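Local coordinates for intracellular serine protease (Bacillus licheniformis, PDB 4ZOQ), which probably acts as a subtilisin-like serine endopeptidase that makes sequence-specific cuts in lanthipeptide precursors, at residues Lys28-Tyr33 and Asn95-Asp100; Tyr106-Glu111 and Met120-Asp125; Gly114-Ile119 and Thr138-Ser143. All coordinates share one frame; numbering follows the deposited sequence.

Contact 1: Lys28-Tyr33 and Asn95-Asp100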
loop_
_atom_site.group_PDB
_atom_site.type_symbol
_atom_site.label_atom_id
_atom_site.label_comp_id
_atom_site.label_asym_id
_atom_site.label_seq_id
_atom_site.Cartn_x
_atom_site.Cartn_y
_atom_site.Cartn_z
ATOM N N LYS B 28 4.900 18.882 7.704
ATOM C CA LYS B 28 5.427 18.182 8.870
ATOM C C LYS B 28 6.473 17.140 8.469
ATOM O O LYS B 28 7.594 17.153 8.956
ATOM C CB LYS B 28 4.286 17.534 9.649
ATOM C CG LYS B 28 4.724 16.909 10.928
ATOM C CD LYS B 28 3.580 16.297 11.733
ATOM C CE LYS B 28 4.088 15.920 13.143
ATOM N NZ LYS B 28 3.972 17.048 14.119
ATOM N N GLN B 29 6.117 16.295 7.510
ATOM C CA GLN B 29 6.991 15.240 7.030
ATOM C C GLN B 29 8.347 15.743 6.488
ATOM O O GLN B 29 9.410 15.202 6.833
ATOM C CB GLN B 29 6.262 14.453 5.942
ATOM C CG GLN B 29 5.197 13.464 6.428
ATOM C CD GLN B 29 5.804 12.142 6.925
ATOM O OE1 GLN B 29 7.020 12.041 7.148
ATOM N NE2 GLN B 29 4.970 11.110 7.034
ATOM N N THR B 30 8.295 16.802 5.675
ATOM C CA THR B 30 9.437 17.280 4.899
ATOM C C THR B 30 10.145 18.495 5.519
ATOM O O THR B 30 10.994 19.109 4.863
ATOM C CB THR B 30 9.008 17.674 3.456
ATOM O OG1 THR B 30 8.048 18.737 3.526
ATOM C CG2 THR B 30 8.395 16.488 2.709
ATOM N N ASP B 31 9.784 18.835 6.757
ATOM C CA ASP B 31 10.288 20.016 7.451
ATOM C C ASP B 31 10.062 21.276 6.580
ATOM O O ASP B 31 11.021 21.943 6.156
ATOM C CB ASP B 31 11.771 19.873 7.823
ATOM C CG ASP B 31 12.247 20.978 8.786
ATOM O OD1 ASP B 31 11.385 21.675 9.384
ATOM O OD2 ASP B 31 13.477 21.135 8.960
ATOM N N SER B 32 8.793 21.564 6.294
ATOM C CA SER B 32 8.415 22.654 5.387
ATOM C C SER B 32 9.137 22.550 4.046
ATOM O O SER B 32 9.656 23.538 3.551
ATOM C CB SER B 32 8.671 24.012 6.037
ATOM O OG SER B 32 7.813 24.171 7.158
ATOM N N TYR B 33 9.199 21.334 3.493
ATOM C CA TYR B 33 9.738 21.061 2.151
ATOM C C TYR B 33 11.251 21.269 2.041
ATOM O O TYR B 33 11.792 21.327 0.948
ATOM C CB TYR B 33 8.992 21.906 1.115
ATOM C CG TYR B 33 7.522 21.735 1.350
ATOM C CD1 TYR B 33 6.880 20.548 1.001
ATOM C CD2 TYR B 33 6.781 22.731 1.988
ATOM C CE1 TYR B 33 5.542 20.363 1.263
ATOM C CE2 TYR B 33 5.441 22.555 2.265
ATOM C CZ TYR B 33 4.828 21.370 1.899
ATOM O OH TYR B 33 3.507 21.182 2.159
ATOM N N ASN B 95 4.268 10.767 -3.674
ATOM C CA ASN B 95 4.873 11.847 -4.447
ATOM C C ASN B 95 5.224 13.107 -3.647
ATOM O O ASN B 95 6.293 13.679 -3.837
ATOM C CB ASN B 95 3.958 12.240 -5.599
ATOM C CG ASN B 95 4.565 13.305 -6.468
ATOM O OD1 ASN B 95 5.561 13.069 -7.144
ATOM N ND2 ASN B 95 4.002 14.499 -6.418
ATOM N N ILE B 96 4.332 13.540 -2.753
ATOM C CA ILE B 96 4.539 14.804 -2.047
ATOM C C ILE B 96 5.790 14.736 -1.155
ATOM O O ILE B 96 6.466 15.742 -0.974
ATOM C CB ILE B 96 3.291 15.212 -1.219
ATOM C CG1 ILE B 96 3.383 16.673 -0.816
ATOM C CG2 ILE B 96 3.060 14.306 -0.013
ATOM C CD1 ILE B 96 3.378 17.655 -1.979
ATOM N N ILE B 97 6.134 13.535 -0.681
ATOM C CA ILE B 97 7.344 13.316 0.111
ATOM C C ILE B 97 8.588 13.046 -0.754
ATOM O O ILE B 97 9.682 13.579 -0.487
ATOM C CB ILE B 97 7.132 12.114 1.090
ATOM C CG1 ILE B 97 6.277 12.576 2.273
ATOM C CG2 ILE B 97 8.457 11.579 1.591
ATOM C CD1 ILE B 97 5.543 11.510 2.945
ATOM N N ALA B 98 8.390 12.313 -1.843
ATOM C CA ALA B 98 9.473 11.925 -2.732
ATOM C C ALA B 98 9.072 12.185 -4.168
ATOM O O ALA B 98 8.671 11.259 -4.881
ATOM C CB ALA B 98 9.809 10.473 -2.550
ATOM N N PRO B 99 9.147 13.449 -4.588
ATOM C CA PRO B 99 8.552 13.818 -5.876
ATOM C C PRO B 99 9.251 13.228 -7.093
ATOM O O PRO B 99 8.625 13.148 -8.137
ATOM C CB PRO B 99 8.620 15.363 -5.874
ATOM C CG PRO B 99 9.494 15.747 -4.730
ATOM C CD PRO B 99 9.483 14.616 -3.754
ATOM N N ASP B 100 10.479 12.752 -6.959
ATOM C CA ASP B 100 11.190 12.256 -8.130
ATOM C C ASP B 100 11.308 10.730 -8.224
ATOM O O ASP B 100 11.790 10.237 -9.244
ATOM C CB ASP B 100 12.593 12.878 -8.173
ATOM C CG ASP B 100 12.563 14.341 -8.557
ATOM O OD1 ASP B 100 11.631 14.707 -9.295
ATOM O OD2 ASP B 100 13.437 15.121 -8.088
#
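Q29 of helix 24-30 lies against I97 at the end of helix 86-97 and crosses it at a slant, with CB, CG, CD and NE2 each within about 4 Å of the isoleucine's longer branch. Q29 CB begins the contact, 4.1 Å from I97 CG1. With chi1 at -77°, Q29 CG stands beside the backbone N, 4.0 Å from I97 CD1; the bend at the next bond (chi2 -80°) then keeps Q29 CD at 4.0 Å from the same methyl, and Q29 NE2 passes it at 4.1 Å. One branch tip thus meets three atoms of the glutamine, while the polar end is satisfied elsewhere: OE1 accepts from the backbone N of A333, and NE2 donates to Q281 OE1. Two bonds in different directions should fix the rotation of the amide. Beside it, T30 offers its methyl to the opposing backbone, T30 CG2 standing 4.2 Å from I97 CA. Its hydroxyl turns back to its own helix end, bonding to A26 O and receiving the N of Y33, which lies 2.8 Å from T30 OG1 (an ST motif); D31, with positive phi, closes the helix in a Schellman motif. The example illustrates how a buried glutamine can pack along its whole length on an apolar neighbour while its amide is bonded elsewhere. Helix 275-297 meets both Q29 and I97, and helix 333-338 closes in on I97 through A333.

Contact 2: Tyr106-Glu111 and Met120-Asp125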
loop_
_atom_site.group_PDB
_atom_site.type_symbol
_atom_site.label_atom_id
_atom_site.label_comp_id
_atom_site.label_asym_id
_atom_site.label_seq_id
_atom_site.Cartn_x
_atom_site.Cartn_y
_atom_site.Cartn_z
ATOM N N TYR B 106 0.044 -0.957 -10.149
ATOM C CA TYR B 106 -0.422 -2.321 -10.335
ATOM C C TYR B 106 -1.874 -2.371 -9.925
ATOM O O TYR B 106 -2.180 -2.534 -8.732
ATOM C CB TYR B 106 0.387 -3.318 -9.510
ATOM C CG TYR B 106 1.816 -3.506 -9.983
ATOM C CD1 TYR B 106 2.770 -2.510 -9.793
ATOM C CD2 TYR B 106 2.208 -4.672 -10.614
ATOM C CE1 TYR B 106 4.072 -2.672 -10.211
ATOM C CE2 TYR B 106 3.520 -4.854 -11.039
ATOM C CZ TYR B 106 4.444 -3.847 -10.835
ATOM O OH TYR B 106 5.742 -4.012 -11.253
ATOM N N GLN B 107 -2.759 -2.240 -10.915
ATOM C CA GLN B 107 -4.198 -2.107 -10.682
ATOM C C GLN B 107 -4.870 -3.433 -10.352
ATOM O O GLN B 107 -5.052 -4.291 -11.215
ATOM C CB GLN B 107 -4.883 -1.461 -11.897
ATOM C CG GLN B 107 -6.385 -1.298 -11.700
ATOM C CD GLN B 107 -7.007 -0.355 -12.718
ATOM O OE1 GLN B 107 -6.341 0.100 -13.640
ATOM N NE2 GLN B 107 -8.265 -0.012 -12.515
ATOM N N VAL B 108 -5.225 -3.602 -9.088
ATOM C CA VAL B 108 -5.881 -4.826 -8.639
ATOM C C VAL B 108 -7.235 -4.544 -8.012
ATOM O O VAL B 108 -7.914 -5.452 -7.553
ATOM C CB VAL B 108 -5.002 -5.577 -7.643
ATOM C CG1 VAL B 108 -3.651 -5.878 -8.257
ATOM C CG2 VAL B 108 -4.822 -4.750 -6.373
ATOM N N LEU B 109 -7.618 -3.275 -8.000
ATOM C CA LEU B 109 -8.899 -2.848 -7.446
ATOM C C LEU B 109 -9.671 -2.024 -8.460
ATOM O O LEU B 109 -9.088 -1.358 -9.336
ATOM C CB LEU B 109 -8.718 -2.006 -6.172
ATOM C CG LEU B 109 -7.888 -2.526 -4.999
ATOM C CD1 LEU B 109 -7.727 -1.416 -3.969
ATOM C CD2 LEU B 109 -8.547 -3.744 -4.387
ATOM N N ASP B 110 -10.986 -2.144 -8.388
ATOM C CA ASP B 110 -11.893 -1.196 -9.015
ATOM C C ASP B 110 -13.105 -1.070 -8.112
ATOM O O ASP B 110 -13.024 -1.422 -6.936
ATOM C CB ASP B 110 -12.246 -1.587 -10.455
ATOM C CG ASP B 110 -12.858 -2.973 -10.570
ATOM O OD1 ASP B 110 -13.221 -3.604 -9.546
ATOM O OD2 ASP B 110 -12.971 -3.426 -11.727
ATOM N N GLU B 111 -14.205 -0.553 -8.653
ATOM C CA GLU B 111 -15.449 -0.411 -7.904
ATOM C C GLU B 111 -15.854 -1.617 -7.029
ATOM O O GLU B 111 -16.100 -1.460 -5.832
ATOM C CB GLU B 111 -16.592 -0.124 -8.881
ATOM C CG GLU B 111 -17.933 -0.633 -8.361
ATOM C CD GLU B 111 -18.967 -0.831 -9.447
ATOM O OE1 GLU B 111 -18.637 -0.631 -10.642
ATOM O OE2 GLU B 111 -20.092 -1.262 -9.104
ATOM N N MET B 120 -1.352 -10.635 -4.546
ATOM C CA MET B 120 -0.175 -11.502 -4.483
ATOM C C MET B 120 0.566 -11.512 -5.820
ATOM O O MET B 120 1.795 -11.397 -5.859
ATOM C CB MET B 120 -0.571 -12.935 -4.116
ATOM C CG MET B 120 -1.301 -13.052 -2.817
ATOM S SD MET B 120 -1.500 -14.769 -2.268
ATOM C CE MET B 120 -3.124 -14.642 -1.506
ATOM N N LYS B 121 -0.188 -11.609 -6.912
ATOM C CA LYS B 121 0.433 -11.657 -8.224
ATOM C C LYS B 121 1.162 -10.348 -8.493
ATOM O O LYS B 121 2.284 -10.350 -9.000
ATOM C CB LYS B 121 -0.595 -11.927 -9.303
ATOM C CG LYS B 121 0.018 -12.190 -10.663
ATOM C CD LYS B 121 -1.092 -12.349 -11.682
ATOM C CE LYS B 121 -1.503 -13.799 -11.827
ATOM N NZ LYS B 121 -2.677 -13.960 -12.703
ATOM N N ALA B 122 0.522 -9.239 -8.133
ATOM C CA ALA B 122 1.144 -7.933 -8.288
ATOM C C ALA B 122 2.385 -7.813 -7.401
ATOM O O ALA B 122 3.416 -7.271 -7.823
ATOM C CB ALA B 122 0.155 -6.819 -7.967
ATOM N N MET B 123 2.324 -8.372 -6.204
ATOM C CA MET B 123 3.481 -8.303 -5.329
ATOM C C MET B 123 4.656 -8.977 -6.006
ATOM O O MET B 123 5.753 -8.412 -6.102
ATOM C CB MET B 123 3.204 -8.973 -3.974
ATOM C CG MET B 123 2.266 -8.177 -3.060
ATOM S SD MET B 123 1.819 -9.068 -1.541
ATOM C CE MET B 123 3.371 -9.104 -0.622
ATOM N N VAL B 124 4.411 -10.175 -6.515
ATOM C CA VAL B 124 5.482 -10.954 -7.081
ATOM C C VAL B 124 6.027 -10.286 -8.331
ATOM O O VAL B 124 7.244 -10.152 -8.503
ATOM C CB VAL B 124 5.011 -12.373 -7.384
ATOM C CG1 VAL B 124 6.097 -13.119 -8.136
ATOM C CG2 VAL B 124 4.704 -13.068 -6.081
ATOM N N ASP B 125 5.131 -9.823 -9.188
ATOM C CA ASP B 125 5.561 -9.127 -10.394
ATOM C C ASP B 125 6.385 -7.909 -10.040
ATOM O O ASP B 125 7.451 -7.693 -10.619
ATOM C CB ASP B 125 4.361 -8.722 -11.260
ATOM C CG ASP B 125 3.715 -9.913 -11.966
ATOM O OD1 ASP B 125 4.356 -10.983 -12.046
ATOM O OD2 ASP B 125 2.570 -9.782 -12.438
#
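Y106 and A122 carry most of this contact, which joins strand and helix of a beta-alpha-beta crossover: strand 102-110 leads through helix 116-128 to the parallel strand 133-136, on the far side of strand 46-51. It exemplifies how a small helix residue lets a helix settle on a sheet. A122 turns its methyl to the strand, and Y106 CB lies 3.8 Å from A122 CB. The tyrosine ring then leans along the helix, its CG beside the backbone N (chi1 -69°), and reaches the next turn, where Y106 CE2 is 4.0 Å from D125 CB. Ring and carboxylate planes stand 37° apart. The polar ends find partners elsewhere: Y106 OH bonds to D129 OD2, and D125 OD2 to the hydroxyl of Y73, while H131 meets the ring edge-to-face. An alanine in place of Y106 would keep the touch at CB but would probably open a gap beside D125 CB and H131 and leave the carboxylate of D129 without this hydroxyl. Another face of the helix meets a second copy of the protein, where K121 NZ forms a salt bridge with D56 of that chain. V108, whose side chain is about 6 Å from that of D51 of the predicted charge relay, completes the seat: V108 CG1 lies 3.9 Å from A122 CB, so this one methyl is shared by two strand side chains.

Contact 3: Gly114-Ile119 and Thr138-Ser143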
loop_
_atom_site.group_PDB
_atom_site.type_symbol
_atom_site.label_atom_id
_atom_site.label_comp_id
_atom_site.label_asym_id
_atom_site.label_seq_id
_atom_site.Cartn_x
_atom_site.Cartn_y
_atom_site.Cartn_z
ATOM N N GLY B 114 -11.465 -5.919 -4.938
ATOM C CA GLY B 114 -10.359 -6.661 -5.488
ATOM C C GLY B 114 -10.198 -8.031 -4.852
ATOM O O GLY B 114 -10.822 -8.373 -3.847
ATOM N N ASP B 115 -9.325 -8.811 -5.464
ATOM C CA ASP B 115 -9.114 -10.194 -5.121
ATOM C C ASP B 115 -7.739 -10.273 -4.472
ATOM O O ASP B 115 -6.778 -9.622 -4.924
ATOM C CB ASP B 115 -9.224 -11.051 -6.401
ATOM C CG ASP B 115 -8.913 -12.539 -6.182
ATOM O OD1 ASP B 115 -8.909 -13.038 -5.025
ATOM O OD2 ASP B 115 -8.691 -13.228 -7.206
ATOM N N SER B 116 -7.641 -11.057 -3.406
ATOM C CA SER B 116 -6.387 -11.190 -2.691
ATOM C C SER B 116 -5.346 -11.777 -3.626
ATOM O O SER B 116 -4.157 -11.452 -3.545
ATOM C CB SER B 116 -6.563 -12.083 -1.478
ATOM O OG SER B 116 -7.287 -11.424 -0.457
ATOM N N TYR B 117 -5.831 -12.637 -4.525
ATOM C CA TYR B 117 -5.013 -13.342 -5.502
ATOM C C TYR B 117 -4.273 -12.346 -6.386
ATOM O O TYR B 117 -3.072 -12.483 -6.627
ATOM C CB TYR B 117 -5.882 -14.267 -6.364
ATOM C CG TYR B 117 -5.138 -14.957 -7.485
ATOM C CD1 TYR B 117 -4.405 -16.109 -7.242
ATOM C CD2 TYR B 117 -5.127 -14.429 -8.780
ATOM C CE1 TYR B 117 -3.714 -16.741 -8.252
ATOM C CE2 TYR B 117 -4.428 -15.062 -9.809
ATOM C CZ TYR B 117 -3.721 -16.218 -9.529
ATOM O OH TYR B 117 -3.008 -16.872 -10.513
ATOM N N ASN B 118 -4.986 -11.361 -6.914
ATOM C CA ASN B 118 -4.298 -10.366 -7.734
ATOM C C ASN B 118 -3.296 -9.513 -6.957
ATOM O O ASN B 118 -2.336 -9.008 -7.549
ATOM C CB ASN B 118 -5.293 -9.494 -8.487
ATOM C CG ASN B 118 -5.825 -10.185 -9.715
ATOM O OD1 ASN B 118 -5.175 -11.090 -10.251
ATOM N ND2 ASN B 118 -7.007 -9.782 -10.169
ATOM N N ILE B 119 -3.507 -9.351 -5.651
ATOM C CA ILE B 119 -2.569 -8.575 -4.863
ATOM C C ILE B 119 -1.247 -9.332 -4.793
ATOM O O ILE B 119 -0.160 -8.751 -4.969
ATOM C CB ILE B 119 -3.098 -8.270 -3.445
ATOM C CG1 ILE B 119 -4.384 -7.460 -3.534
ATOM C CG2 ILE B 119 -2.030 -7.522 -2.630
ATOM C CD1 ILE B 119 -5.058 -7.243 -2.227
ATOM N N THR B 138 -4.708 -1.227 0.948
ATOM C CA THR B 138 -5.974 -1.941 0.942
ATOM C C THR B 138 -5.745 -3.240 1.697
ATOM O O THR B 138 -4.603 -3.612 1.988
ATOM C CB THR B 138 -6.483 -2.206 -0.491
ATOM O OG1 THR B 138 -7.821 -2.723 -0.448
ATOM C CG2 THR B 138 -5.548 -3.163 -1.249
ATOM N N GLY B 139 -6.820 -3.917 2.059
ATOM C CA GLY B 139 -6.696 -5.149 2.809
ATOM C C GLY B 139 -8.030 -5.854 2.870
ATOM O O GLY B 139 -9.042 -5.308 2.433
ATOM N N SER B 140 -8.038 -7.067 3.402
ATOM C CA SER B 140 -9.277 -7.782 3.589
ATOM C C SER B 140 -9.289 -8.297 5.014
ATOM O O SER B 140 -8.221 -8.554 5.587
ATOM C CB SER B 140 -9.408 -8.931 2.592
ATOM O OG SER B 140 -8.472 -9.959 2.891
ATOM N N TYR B 141 -10.485 -8.427 5.589
ATOM C CA TYR B 141 -10.633 -9.070 6.903
ATOM C C TYR B 141 -11.034 -10.518 6.691
ATOM O O TYR B 141 -12.152 -10.819 6.270
ATOM C CB TYR B 141 -11.639 -8.336 7.763
ATOM C CG TYR B 141 -11.214 -6.920 8.064
ATOM C CD1 TYR B 141 -11.429 -5.910 7.133
ATOM C CD2 TYR B 141 -10.587 -6.588 9.271
ATOM C CE1 TYR B 141 -11.049 -4.610 7.381
ATOM C CE2 TYR B 141 -10.202 -5.277 9.538
ATOM C CZ TYR B 141 -10.440 -4.286 8.587
ATOM O OH TYR B 141 -10.074 -2.965 8.811
ATOM N N THR B 142 -10.088 -11.405 6.970
ATOM C CA THR B 142 -10.199 -12.799 6.589
ATOM C C THR B 142 -10.402 -13.719 7.779
ATOM O O THR B 142 -9.586 -13.721 8.713
ATOM C CB THR B 142 -8.902 -13.250 5.838
ATOM O OG1 THR B 142 -8.732 -12.486 4.640
ATOM C CG2 THR B 142 -8.919 -14.740 5.521
ATOM N N SER B 143 -11.454 -14.536 7.721
ATOM C CA SER B 143 -11.673 -15.552 8.743
ATOM C C SER B 143 -10.658 -16.656 8.569
ATOM O O SER B 143 -10.456 -17.161 7.462
ATOM C CB SER B 143 -13.093 -16.115 8.678
ATOM O OG SER B 143 -14.062 -15.075 8.774
HETATM O O HOH W 1 -9.953 -12.210 0.932
#
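S116 and S140 face each other where the N-terminal end of helix 116-128 approaches strand 140-143, which pairs antiparallel with strand 189-192 beside the main sheet of the subtilisin-like fold. In subtilisin relatives the corresponding segments border the substrate cleft, and the position here is consistent with that: the T138 side chain is about 5 Å from that of H86, a predicted charge-relay residue. The polar part of the contact is indirect, an example of a solvent molecule joining two hydroxyls set too far apart. S116 OG and S140 OG are 3.8 Å from each other, and one water links them, 3.1 Å from S116 OG and more weakly 3.3 Å from S140 OG. With chi1 at 69°, S140 OG sits between its backbone N and carbonyl carbon, from where it also lies 3.1 Å from T142 OG1. The apolar part is a single meeting of methyls one helical turn on: I119, extended at chi2, brings I119 CD1 to 4.2 Å from T138 CG2. Y155 and L151 of helix 146-164 pack on S116 as well. The third kind of interaction is local and fixes the helix start that presents S116. D115 is the N-cap, and D115 OD1 accepts from Y117 N at 3.1 Å along a nearly straight bond (166° at the hydrogen), met from above the carboxylate plane, 84° out of it.

In the fold
Contact 1 stands apart, its centre about 26 and 30 Å from the centres of contacts 2 and 3 and across the chain's centre from them; it ties helix to helix, whereas contact 2 seats a helix on a sheet. Contacts 2 and 3 share helix 116-128 and touch directly, V108 CG1 coming 3.5 Å from N118 O. Burial and chemistry change together. All touching residues of contact 1 are buried, and in contact 2 nearly all; both meet by carbon packing, with the polar ends of Q29, Y106 and D125 bonded outside the two segments. Contact 3, only partly buried, admits a water between two hydroxyls. Of the three, contacts 2 and 3 lie near the predicted charge relay.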